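Local structure of putative PLP-dependent aminotransferase (Bacillus cereus ATCC 10987, 3JU7) at residues 49-53 against 174-178; 68-72 against 211-215; 145-149 against 178-183; 164-170 against 284-289. The protein probably catalyses pyridoxal-phosphate-dependent transamination and belongs to the DegT/DnrJ/EryC1/StrS aminotransferases. All blocks are in the same frame, centred on the assembly; numbering follows the deposited sequence.

Segment 174-178 ties three contacts together. In contact 1 it meets the loop 49-53, and its Asp-178 also opens segment 178-183 of contact 3, about 11 Å away centre to centre; there Gly-176 CA touches Ile-183 CD1 at 3.2 Å. Contact 4, about 14 Å from contact 1 between centres, joins it through a probable hydrogen bond from Tyr-175 N to Leu-168 O (2.8 Å) and by packing of Phe-49 CE2 on Phe-166 CE2 (3.3 Å). Contact 2 reaches contact 3 by Ile-212 CG1 against Met-182 CE (3.6 Å), but its centre lies about 25 Å from that of contact 4. All four lie away from the predicted cofactor lysine, Lys-191, which is not modelled.

Contact 1 of 4, residues 49-53 against 174-178; sequences FFQNR and HYGQD
One buried side-chain amide, that of Gln-177, ties the two loops together. With chi1 t and chi2 p, its NE2 donates to Phe-50 O (3.0 Å), weakly to Arg-53 O (3.5 Å), and to Asp-178 OD1 (2.8 Å). Its OE1 accepts from water 1 (2.7 Å), which also donates to Phe-49 O (2.8 Å) and accepts from His-174 N (2.9 Å) and Gln-51 NE2 (3.0 Å). Residues 50-53 form a tight turn closed by Arg-53 N to Phe-50 O (3.0 Å), with Gln-51 and Asn-52 both left-handed helical. Across the contact, His-174 to Gln-177 make a type II beta turn, Gly-176 taking phi/psi 100/-4; the turn leads from strand 173-174 toward strand 182-186 of the central sheet, while 49-53 links helix 36-48 to strand 55-59. CA atoms lie 5.9 Å apart at Phe-49/His-174 and 6.1 Å at Phe-50/Gln-177. Phe-49 (m) stacks offset on the His-174 ring (t), centroids 4.9 Å apart and planes at 18°; Phe-50 (m) completes an aromatic cluster at 76° to the imidazole, whose NE2 is hydrogen-bonded to Gly-167 N. Arg-53 forms a salt bridge with Asp-178: NH2 to OD2 2.8 Å, NE to OD1 3.1 Å.

Contact 2 of 4, residues 68-72 against 211-215; sequences AAIQL and RIKRM
Helix segments 68-72 and 211-215 cross steeply, their N-to-C directions 113° apart and their axes approaching to 10.3 Å. The nearest CA pair is Ala-68/Ile-212 at 6.6 Å. Three bumps interlock without any hydrogen bond between the segments. Leu-72 (chi1 t, chi2 p) drops into the hollow bounded by Arg-211, Ile-212 and Met-215: its CD1 lies 3.6 Å from Arg-211 CD, its CD2 3.9 Å from Ile-212 CG1, and its CB 3.7 Å from SE of Met-215, a selenomethionine. In return Met-215 (m, t, p) fills the hollow among Ala-68, Gln-71 and Leu-72. Its CE reaches Ala-68 O at 3.2 Å, the carbonyl that already accepts Leu-72 N (2.9 Å), and Gln-71 CG at 3.8 Å. Ile-212, with both chi angles m, presses CD1 onto the shallow alanine surface, 3.6 Å from Ala-68 CB and 3.6 Å from Ala-69 N. Gln-71 also packs on Trp-97 of the second subunit. Ala-69 and Ile-212 both touch Met-182 of strand 182-186, so the two helices cover that strand together, a layering of helices on a central sheet as in the large domain of fold-type I pyridoxal-phosphate enzymes.

Contact 3 of 4, residues 145-149 against 178-183; sequences LEEYE and DFSGMI
Phe-179 (chi1 t) is the apolar centre, its ring packed against Leu-145 and the first turn of helix 146-153. Leu-145, just before the helix and in the mt rotamer, sets CD1 over one face of that ring, a CH-pi contact 4.3 Å from the centroid and 21° off the normal; the same CD1 meets Ile-183 CD1 at 3.6 Å. Tyr-148 CB adds a contact to Phe-179 CE1 at 3.8 Å. Gly-181 leaves space here, since a CB on it would clash with Phe-179 CE2. Farther out, Glu-149 (chi1 t, chi2 p) turns its carboxylate onto Ser-180, the closest CA pair at 6.3 Å. The grip is bidentate: Ser-180 N donates to Glu-149 OE1 (2.8 Å) and Ser-180 OG to Glu-149 OE2 at a very short 2.4 Å. Leu-145 and Phe-179 both rest on Val-160 of strand 159-161, the parallel neighbour of strand 182-186, and Tyr-148 leans on helix 116-126, so helix 146-153 packs between helix 116-126 and the sheet at strands 159-161 and 182-186.

Contact 4 of 4, residues 164-170 against 284-289; sequences PGFGLMN and EAVIQQ
Segments 164-170 and 284-289 run in opposite directions, with CA pairs Pro-164/Gln-289 at 7.1 Å, Leu-168/Ile-287 at 5.8 Å and Asn-170/Ala-285 at 6.2 Å, and no direct backbone hydrogen bond joins them. Ile-287 (chi1 t, chi2 t) packs against the backbone of the Gly-165 to Leu-168 turn, its CG2 3.7 Å from Pro-164 O and 4.1 Å from Leu-168 CB, its CD1 3.8 Å from Phe-166 O. Leu-168 (chi1 t, chi2 p) answers with CD1 3.7 Å from Ile-287 N and 4.0 Å from Ala-285 CB; Asn-170 CB also meets Ala-285 CB at 4.0 Å. The turn, of type II, is closed by Leu-168 N to Gly-165 O (3.1 Å), with Gly-167 at phi/psi 91/-1. It leads into strand 169-170, which pairs with strand 173-174 as a small hairpin; 284-289 lies in the loop between helix 250-270 and strand 291-294, and Ile-287 also packs on Trp-250 and Leu-254 of that helix. Among polar links, water 2 donates to Pro-164 O (3.0 Å) and Ile-287 O (2.6 Å) and weakly accepts from Gln-289 N (3.3 Å), while Asn-170 ND2 gives a weak hydrogen bond to Glu-284 OE1 (3.3 Å).

Contact 1 of 4, residues 49-53 against 174-178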
loop_
_atom_site.group_PDB
_atom_site.type_symbol
_atom_site.label_atom_id
_atom_site.label_comp_id
_atom_site.label_asym_id
_atom_site.label_seq_id
_atom_site.Cartn_x
_atom_site.Cartn_y
_atom_site.Cartn_z
ATOM N N PHE A 49 10.524 20.091 -10.237
ATOM C CA PHE A 49 10.966 20.379 -8.889
ATOM C C PHE A 49 12.448 20.142 -8.610
ATOM O O PHE A 49 13.058 20.937 -7.881
ATOM C CB PHE A 49 10.120 19.591 -7.878
ATOM C CG PHE A 49 8.691 20.078 -7.759
ATOM C CD1 PHE A 49 8.369 21.412 -7.864
ATOM C CD2 PHE A 49 7.672 19.197 -7.494
ATOM C CE1 PHE A 49 7.044 21.844 -7.748
ATOM C CE2 PHE A 49 6.351 19.639 -7.365
ATOM C CZ PHE A 49 6.045 20.951 -7.497
ATOM N N PHE A 50 13.034 19.072 -9.143
ATOM C CA PHE A 50 14.355 18.663 -8.670
ATOM C C PHE A 50 15.522 18.953 -9.593
ATOM O O PHE A 50 16.595 18.366 -9.439
ATOM C CB PHE A 50 14.341 17.199 -8.294
ATOM C CG PHE A 50 13.461 16.884 -7.117
ATOM C CD1 PHE A 50 13.856 17.228 -5.849
ATOM C CD2 PHE A 50 12.245 16.232 -7.282
ATOM C CE1 PHE A 50 13.052 16.929 -4.746
ATOM C CE2 PHE A 50 11.439 15.933 -6.173
ATOM C CZ PHE A 50 11.848 16.283 -4.923
ATOM N N GLN A 51 15.300 19.867 -10.530
ATOM C CA GLN A 51 16.316 20.346 -11.449
ATOM C C GLN A 51 16.992 19.185 -12.143
ATOM O O GLN A 51 18.175 19.262 -12.446
ATOM C CB GLN A 51 17.344 21.227 -10.711
ATOM C CG GLN A 51 16.762 22.525 -10.128
ATOM C CD GLN A 51 17.738 23.247 -9.184
ATOM O OE1 GLN A 51 18.931 23.340 -9.461
ATOM N NE2 GLN A 51 17.228 23.754 -8.065
ATOM N N ASN A 52 16.239 18.105 -12.391
ATOM C CA ASN A 52 16.781 16.934 -13.055
ATOM C C ASN A 52 18.069 16.419 -12.441
ATOM O O ASN A 52 18.979 15.966 -13.160
ATOM C CB ASN A 52 17.022 17.239 -14.560
ATOM C CG ASN A 52 15.743 17.204 -15.370
ATOM O OD1 ASN A 52 14.923 16.284 -15.234
ATOM N ND2 ASN A 52 15.548 18.206 -16.179
ATOM N N ARG A 53 18.164 16.505 -11.114
ATOM C CA ARG A 53 19.265 15.943 -10.388
ATOM C C ARG A 53 18.660 15.039 -9.305
ATOM O O ARG A 53 17.831 15.489 -8.487
ATOM C CB ARG A 53 20.105 17.038 -9.732
ATOM C CG ARG A 53 20.675 18.064 -10.663
ATOM C CD ARG A 53 21.915 18.740 -10.034
ATOM N NE ARG A 53 21.600 19.418 -8.775
ATOM C CZ ARG A 53 21.064 20.638 -8.686
ATOM N NH1 ARG A 53 20.753 21.340 -9.784
ATOM N NH2 ARG A 53 20.827 21.167 -7.495
ATOM N N HIS A 174 13.634 23.224 -4.229
ATOM C CA HIS A 174 12.643 22.349 -3.642
ATOM C C HIS A 174 13.237 21.659 -2.413
ATOM O O HIS A 174 14.400 21.270 -2.408
ATOM C CB HIS A 174 12.134 21.325 -4.645
ATOM C CG HIS A 174 10.992 20.506 -4.127
ATOM N ND1 HIS A 174 11.168 19.271 -3.552
ATOM C CD2 HIS A 174 9.665 20.759 -4.072
ATOM C CE1 HIS A 174 9.998 18.795 -3.170
ATOM N NE2 HIS A 174 9.070 19.681 -3.476
ATOM N N TYR A 175 12.422 21.503 -1.382
ATOM C CA TYR A 175 12.856 20.843 -0.175
ATOM C C TYR A 175 13.383 19.446 -0.469
ATOM O O TYR A 175 12.666 18.655 -1.084
ATOM C CB TYR A 175 11.706 20.710 0.819
ATOM C CG TYR A 175 12.224 20.128 2.092
ATOM C CD1 TYR A 175 12.906 20.929 2.986
ATOM C CD2 TYR A 175 12.122 18.777 2.366
ATOM C CE1 TYR A 175 13.434 20.433 4.130
ATOM C CE2 TYR A 175 12.664 18.251 3.548
ATOM C CZ TYR A 175 13.325 19.101 4.417
ATOM O OH TYR A 175 13.887 18.658 5.593
ATOM N N GLY A 176 14.614 19.182 -0.011
ATOM C CA GLY A 176 15.283 17.885 -0.118
ATOM C C GLY A 176 16.304 17.743 -1.249
ATOM O O GLY A 176 16.976 16.709 -1.373
ATOM N N GLN A 177 16.414 18.783 -2.067
ATOM C CA GLN A 177 17.239 18.751 -3.284
ATOM C C GLN A 177 18.635 18.229 -2.968
ATOM O O GLN A 177 19.255 18.677 -1.989
ATOM C CB GLN A 177 17.308 20.150 -3.894
ATOM C CG GLN A 177 18.170 20.285 -5.193
ATOM C CD GLN A 177 17.521 19.587 -6.374
ATOM O OE1 GLN A 177 16.395 19.930 -6.754
ATOM N NE2 GLN A 177 18.196 18.567 -6.930
ATOM N N ASP A 178 19.100 17.269 -3.770
ATOM C CA ASP A 178 20.452 16.742 -3.690
ATOM C C ASP A 178 20.757 15.980 -2.400
ATOM O O ASP A 178 21.893 15.640 -2.161
ATOM C CB ASP A 178 21.516 17.852 -3.899
ATOM C CG ASP A 178 21.452 18.482 -5.300
ATOM O OD1 ASP A 178 20.790 17.915 -6.180
ATOM O OD2 ASP A 178 22.049 19.566 -5.522
HETATM O O HOH W 1 15.122 22.264 -6.567
#

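Contact 2 of 4, residues 68-72 against 211-215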
loop_
_atom_site.group_PDB
_atom_site.type_symbol
_atom_site.label_atom_id
_atom_site.label_comp_id
_atom_site.label_asym_id
_atom_site.label_seq_id
_atom_site.Cartn_x
_atom_site.Cartn_y
_atom_site.Cartn_z
ATOM N N ALA A 68 9.535 1.042 2.829
ATOM C CA ALA A 68 10.451 0.609 1.791
ATOM C C ALA A 68 11.843 1.203 2.065
ATOM O O ALA A 68 12.868 0.473 2.093
ATOM C CB ALA A 68 9.974 1.087 0.451
ATOM N N ALA A 69 11.856 2.528 2.258
ATOM C CA ALA A 69 13.091 3.296 2.448
ATOM C C ALA A 69 13.891 2.832 3.685
ATOM O O ALA A 69 15.080 2.587 3.589
ATOM C CB ALA A 69 12.806 4.804 2.490
ATOM N N ILE A 70 13.238 2.686 4.813
ATOM C CA ILE A 70 13.899 2.205 6.040
ATOM C C ILE A 70 14.443 0.784 5.862
ATOM O O ILE A 70 15.588 0.515 6.206
ATOM C CB ILE A 70 12.920 2.255 7.240
ATOM C CG1 ILE A 70 12.680 3.714 7.649
ATOM C CG2 ILE A 70 13.411 1.400 8.446
ATOM C CD1 ILE A 70 11.364 3.947 8.323
ATOM N N GLN A 71 13.610 -0.108 5.313
ATOM C CA GLN A 71 14.018 -1.492 5.017
ATOM C C GLN A 71 15.265 -1.505 4.117
ATOM O O GLN A 71 16.202 -2.195 4.425
ATOM C CB GLN A 71 12.871 -2.280 4.357
ATOM C CG GLN A 71 13.246 -3.716 4.012
ATOM C CD GLN A 71 13.651 -4.538 5.232
ATOM O OE1 GLN A 71 13.114 -4.360 6.318
ATOM N NE2 GLN A 71 14.615 -5.429 5.049
ATOM N N LEU A 72 15.294 -0.730 3.032
ATOM C CA LEU A 72 16.499 -0.670 2.173
ATOM C C LEU A 72 17.736 -0.114 2.881
ATOM O O LEU A 72 18.832 -0.625 2.747
ATOM C CB LEU A 72 16.241 0.201 0.923
ATOM C CG LEU A 72 17.437 0.454 0.009
ATOM C CD1 LEU A 72 17.865 -0.867 -0.619
ATOM C CD2 LEU A 72 17.108 1.515 -1.037
ATOM N N ARG A 211 16.406 0.633 -6.930
ATOM C CA ARG A 211 16.192 -0.501 -6.056
ATOM C C ARG A 211 14.841 -0.408 -5.361
ATOM O O ARG A 211 14.125 -1.401 -5.281
ATOM C CB ARG A 211 17.343 -0.602 -5.046
ATOM C CG ARG A 211 17.376 -1.880 -4.344
ATOM C CD ARG A 211 18.763 -2.210 -3.863
ATOM N NE ARG A 211 19.581 -2.621 -4.979
ATOM C CZ ARG A 211 20.906 -2.626 -4.968
ATOM N NH1 ARG A 211 21.579 -2.253 -3.876
ATOM N NH2 ARG A 211 21.562 -3.028 -6.056
ATOM N N ILE A 212 14.475 0.775 -4.871
ATOM C CA ILE A 212 13.177 0.931 -4.204
ATOM C C ILE A 212 12.086 0.532 -5.196
ATOM O O ILE A 212 11.082 -0.068 -4.816
ATOM C CB ILE A 212 12.892 2.396 -3.738
ATOM C CG1 ILE A 212 13.626 2.709 -2.445
ATOM C CG2 ILE A 212 11.349 2.607 -3.547
ATOM C CD1 ILE A 212 12.900 2.390 -1.180
ATOM N N LYS A 213 12.280 0.886 -6.469
ATOM C CA LYS A 213 11.305 0.530 -7.482
ATOM C C LYS A 213 11.077 -0.974 -7.504
ATOM O O LYS A 213 9.943 -1.446 -7.536
ATOM C CB LYS A 213 11.715 1.060 -8.877
ATOM C CG LYS A 213 11.140 2.458 -9.126
ATOM C CD LYS A 213 11.813 3.237 -10.260
ATOM C CE LYS A 213 10.906 4.274 -10.960
ATOM N NZ LYS A 213 9.547 4.502 -10.346
ATOM N N ARG A 214 12.168 -1.727 -7.460
ATOM C CA ARG A 214 12.056 -3.160 -7.482
ATOM C C ARG A 214 11.399 -3.658 -6.205
ATOM O O ARG A 214 10.562 -4.548 -6.283
ATOM C CB ARG A 214 13.421 -3.803 -7.606
ATOM C CG ARG A 214 14.088 -3.642 -8.986
ATOM C CD ARG A 214 15.338 -4.529 -8.973
ATOM N NE ARG A 214 16.154 -4.327 -10.149
ATOM C CZ ARG A 214 17.109 -5.145 -10.563
ATOM N NH1 ARG A 214 17.391 -6.256 -9.904
ATOM N NH2 ARG A 214 17.757 -4.864 -11.680
HETATM N N MSE A 215 11.791 -3.096 -5.058
HETATM C CA MSE A 215 11.188 -3.491 -3.778
HETATM C C MSE A 215 9.656 -3.349 -3.761
HETATM O O MSE A 215 8.957 -4.199 -3.257
HETATM C CB MSE A 215 11.797 -2.694 -2.621
HETATM C CG MSE A 215 13.203 -3.106 -2.337
HETATM SE SE MSE A 215 14.021 -2.042 -0.951
HETATM C CE MSE A 215 12.650 -2.333 0.504
#

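Contact 3 of 4, residues 145-149 against 178-183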
loop_
_atom_site.group_PDB
_atom_site.type_symbol
_atom_site.label_atom_id
_atom_site.label_comp_id
_atom_site.label_asym_id
_atom_site.label_seq_id
_atom_site.Cartn_x
_atom_site.Cartn_y
_atom_site.Cartn_z
ATOM N N LEU A 145 18.928 20.246 6.017
ATOM C CA LEU A 145 19.438 18.868 5.949
ATOM C C LEU A 145 20.964 18.730 5.938
ATOM O O LEU A 145 21.462 17.611 5.783
ATOM C CB LEU A 145 18.845 18.143 4.723
ATOM C CG LEU A 145 17.330 17.971 4.758
ATOM C CD1 LEU A 145 16.836 17.352 3.473
ATOM C CD2 LEU A 145 16.945 17.119 5.964
ATOM N N GLU A 146 21.696 19.845 6.099
ATOM C CA GLU A 146 23.165 19.822 6.162
ATOM C C GLU A 146 23.720 18.772 7.142
ATOM O O GLU A 146 24.580 18.016 6.794
ATOM C CB GLU A 146 23.711 21.203 6.559
ATOM N N GLU A 147 23.207 18.727 8.363
ATOM C CA GLU A 147 23.745 17.845 9.385
ATOM C C GLU A 147 23.351 16.403 9.115
ATOM O O GLU A 147 24.087 15.480 9.456
ATOM C CB GLU A 147 23.267 18.273 10.785
ATOM C CG GLU A 147 23.498 19.780 11.160
ATOM C CD GLU A 147 24.959 20.138 11.448
ATOM O OE1 GLU A 147 25.803 20.031 10.522
ATOM O OE2 GLU A 147 25.258 20.556 12.598
ATOM N N TYR A 148 22.195 16.210 8.485
ATOM C CA TYR A 148 21.715 14.865 8.126
ATOM C C TYR A 148 22.529 14.312 6.968
ATOM O O TYR A 148 22.829 13.100 6.897
ATOM C CB TYR A 148 20.204 14.887 7.824
ATOM C CG TYR A 148 19.407 15.081 9.119
ATOM C CD1 TYR A 148 19.324 14.063 10.071
ATOM C CD2 TYR A 148 18.793 16.286 9.411
ATOM C CE1 TYR A 148 18.623 14.251 11.276
ATOM C CE2 TYR A 148 18.093 16.483 10.615
ATOM C CZ TYR A 148 18.010 15.482 11.525
ATOM O OH TYR A 148 17.355 15.703 12.701
ATOM N N GLU A 149 22.914 15.212 6.073
ATOM C CA GLU A 149 23.792 14.849 4.987
ATOM C C GLU A 149 25.123 14.419 5.607
ATOM O O GLU A 149 25.773 13.472 5.122
ATOM C CB GLU A 149 23.950 16.031 4.030
ATOM C CG GLU A 149 24.871 15.791 2.874
ATOM C CD GLU A 149 24.257 14.963 1.754
ATOM O OE1 GLU A 149 23.032 14.730 1.732
ATOM O OE2 GLU A 149 25.028 14.563 0.858
ATOM N N ASP A 178 19.100 17.269 -3.770
ATOM C CA ASP A 178 20.452 16.742 -3.690
ATOM C C ASP A 178 20.757 15.980 -2.400
ATOM O O ASP A 178 21.893 15.640 -2.161
ATOM C CB ASP A 178 21.516 17.852 -3.899
ATOM C CG ASP A 178 21.452 18.482 -5.300
ATOM O OD1 ASP A 178 20.790 17.915 -6.180
ATOM O OD2 ASP A 178 22.049 19.566 -5.522
ATOM N N PHE A 179 19.766 15.694 -1.566
ATOM C CA PHE A 179 20.042 14.951 -0.340
ATOM C C PHE A 179 20.489 13.516 -0.674
ATOM O O PHE A 179 19.888 12.830 -1.541
ATOM C CB PHE A 179 18.812 14.930 0.513
ATOM C CG PHE A 179 18.992 14.285 1.861
ATOM C CD1 PHE A 179 19.898 14.803 2.788
ATOM C CD2 PHE A 179 18.195 13.225 2.224
ATOM C CE1 PHE A 179 20.027 14.256 4.062
ATOM C CE2 PHE A 179 18.273 12.665 3.515
ATOM C CZ PHE A 179 19.200 13.166 4.431
ATOM N N SER A 180 21.541 13.072 0.012
ATOM C CA SER A 180 22.076 11.735 -0.196
ATOM C C SER A 180 21.178 10.631 0.302
ATOM O O SER A 180 21.203 9.547 -0.248
ATOM C CB SER A 180 23.397 11.595 0.525
ATOM O OG SER A 180 24.309 12.464 -0.072
ATOM N N GLY A 181 20.446 10.887 1.385
ATOM C CA GLY A 181 19.520 9.903 1.917
ATOM C C GLY A 181 18.255 9.853 1.088
ATOM O O GLY A 181 18.265 10.130 -0.119
HETATM N N MSE A 182 17.158 9.502 1.743
HETATM C CA MSE A 182 15.866 9.460 1.077
HETATM C C MSE A 182 14.903 10.414 1.751
HETATM O O MSE A 182 15.002 10.638 2.958
HETATM C CB MSE A 182 15.316 8.043 1.084
HETATM C CG MSE A 182 15.907 7.274 -0.042
HETATM SE SE MSE A 182 15.543 5.413 -0.201
HETATM C CE MSE A 182 15.915 5.447 -2.105
ATOM N N ILE A 183 14.029 11.006 0.938
ATOM C CA ILE A 183 12.946 11.865 1.411
ATOM C C ILE A 183 11.611 11.253 0.976
ATOM O O ILE A 183 11.421 10.908 -0.191
ATOM C CB ILE A 183 13.109 13.314 0.890
ATOM C CG1 ILE A 183 14.587 13.738 1.100
ATOM C CG2 ILE A 183 12.117 14.203 1.551
ATOM C CD1 ILE A 183 14.873 15.108 1.509
#

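Contact 4 of 4, residues 164-170 against 284-289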
loop_
_atom_site.group_PDB
_atom_site.type_symbol
_atom_site.label_atom_id
_atom_site.label_comp_id
_atom_site.label_asym_id
_atom_site.label_seq_id
_atom_site.Cartn_x
_atom_site.Cartn_y
_atom_site.Cartn_z
ATOM N N PRO A 164 4.138 15.930 4.680
ATOM C CA PRO A 164 3.290 17.038 4.237
ATOM C C PRO A 164 3.962 18.175 3.454
ATOM O O PRO A 164 3.354 19.225 3.259
ATOM C CB PRO A 164 2.714 17.570 5.552
ATOM C CG PRO A 164 3.646 17.162 6.604
ATOM C CD PRO A 164 4.502 16.046 6.111
ATOM N N GLY A 165 5.178 17.961 2.980
ATOM C CA GLY A 165 6.004 19.061 2.497
ATOM C C GLY A 165 6.267 19.074 1.018
ATOM O O GLY A 165 7.100 19.833 0.590
ATOM N N PHE A 166 5.574 18.264 0.223
ATOM C CA PHE A 166 5.799 18.329 -1.215
ATOM C C PHE A 166 5.346 19.678 -1.728
ATOM O O PHE A 166 4.280 20.155 -1.384
ATOM C CB PHE A 166 5.054 17.214 -1.934
ATOM C CG PHE A 166 5.481 17.014 -3.329
ATOM C CD1 PHE A 166 6.731 16.481 -3.610
ATOM C CD2 PHE A 166 4.638 17.356 -4.388
ATOM C CE1 PHE A 166 7.136 16.294 -4.915
ATOM C CE2 PHE A 166 5.032 17.181 -5.685
ATOM C CZ PHE A 166 6.288 16.652 -5.964
ATOM N N GLY A 167 6.133 20.251 -2.624
ATOM C CA GLY A 167 5.857 21.550 -3.165
ATOM C C GLY A 167 6.505 22.656 -2.369
ATOM O O GLY A 167 6.366 23.797 -2.727
ATOM N N LEU A 168 7.213 22.331 -1.282
ATOM C CA LEU A 168 7.905 23.336 -0.449
ATOM C C LEU A 168 9.200 23.846 -1.103
ATOM O O LEU A 168 10.192 23.108 -1.237
ATOM C CB LEU A 168 8.225 22.778 0.939
ATOM C CG LEU A 168 8.954 23.722 1.879
ATOM C CD1 LEU A 168 8.136 25.035 2.076
ATOM C CD2 LEU A 168 9.215 22.979 3.235
HETATM N N MSE A 169 9.177 25.124 -1.450
HETATM C CA MSE A 169 10.261 25.850 -2.106
HETATM C C MSE A 169 10.847 26.921 -1.201
HETATM O O MSE A 169 10.127 27.579 -0.459
HETATM C CB MSE A 169 9.686 26.604 -3.301
HETATM C CG MSE A 169 8.895 25.746 -4.265
HETATM SE SE MSE A 169 10.104 24.681 -5.263
HETATM C CE MSE A 169 9.166 24.771 -6.933
ATOM N N ASN A 170 12.147 27.144 -1.300
ATOM C CA ASN A 170 12.802 28.193 -0.527
ATOM C C ASN A 170 13.997 28.639 -1.332
ATOM O O ASN A 170 14.907 27.860 -1.598
ATOM C CB ASN A 170 13.242 27.672 0.844
ATOM C CG ASN A 170 13.845 28.753 1.734
ATOM O OD1 ASN A 170 13.811 29.924 1.402
ATOM N ND2 ASN A 170 14.370 28.348 2.901
ATOM N N GLU A 284 12.135 28.922 8.132
ATOM C CA GLU A 284 12.334 29.837 6.995
ATOM C C GLU A 284 11.203 29.761 5.963
ATOM O O GLU A 284 10.928 30.721 5.282
ATOM C CB GLU A 284 13.627 29.521 6.246
ATOM C CG GLU A 284 14.919 29.571 7.033
ATOM C CD GLU A 284 16.126 29.248 6.136
ATOM O OE1 GLU A 284 16.303 29.955 5.112
ATOM O OE2 GLU A 284 16.879 28.286 6.438
ATOM N N ALA A 285 10.580 28.601 5.824
ATOM C CA ALA A 285 9.594 28.394 4.788
ATOM C C ALA A 285 8.707 27.237 5.208
ATOM O O ALA A 285 9.169 26.306 5.863
ATOM C CB ALA A 285 10.283 28.090 3.451
ATOM N N VAL A 286 7.430 27.316 4.869
ATOM C CA VAL A 286 6.499 26.281 5.238
ATOM C C VAL A 286 5.406 26.233 4.195
ATOM O O VAL A 286 5.055 27.244 3.646
ATOM C CB VAL A 286 5.904 26.526 6.668
ATOM C CG1 VAL A 286 5.163 27.837 6.707
ATOM C CG2 VAL A 286 4.980 25.376 7.090
ATOM N N ILE A 287 4.890 25.051 3.905
ATOM C CA ILE A 287 3.663 24.939 3.129
ATOM C C ILE A 287 2.645 24.309 4.088
ATOM O O ILE A 287 2.947 23.325 4.770
ATOM C CB ILE A 287 3.856 24.123 1.844
ATOM C CG1 ILE A 287 2.577 24.132 1.045
ATOM C CG2 ILE A 287 4.273 22.645 2.110
ATOM C CD1 ILE A 287 2.751 23.443 -0.264
ATOM N N GLN A 288 1.454 24.889 4.161
ATOM C CA GLN A 288 0.549 24.572 5.266
ATOM C C GLN A 288 -0.718 23.732 4.964
ATOM O O GLN A 288 -1.588 24.086 4.172
ATOM C CB GLN A 288 0.186 25.855 5.979
ATOM C CG GLN A 288 1.421 26.609 6.442
ATOM C CD GLN A 288 1.101 27.474 7.590
ATOM O OE1 GLN A 288 0.153 28.248 7.535
ATOM N NE2 GLN A 288 1.846 27.326 8.666
ATOM N N GLN A 289 -0.762 22.606 5.649
ATOM C CA GLN A 289 -1.867 21.661 5.651
ATOM C C GLN A 289 -2.974 22.195 6.570
ATOM O O GLN A 289 -4.142 21.948 6.365
ATOM C CB GLN A 289 -1.324 20.349 6.220
ATOM C CG GLN A 289 -2.222 19.197 6.205
ATOM C CD GLN A 289 -1.522 17.961 6.702
ATOM O OE1 GLN A 289 -2.127 16.898 6.772
ATOM N NE2 GLN A 289 -0.244 18.097 7.089
HETATM O O HOH W 2 2.031 20.934 5.326
#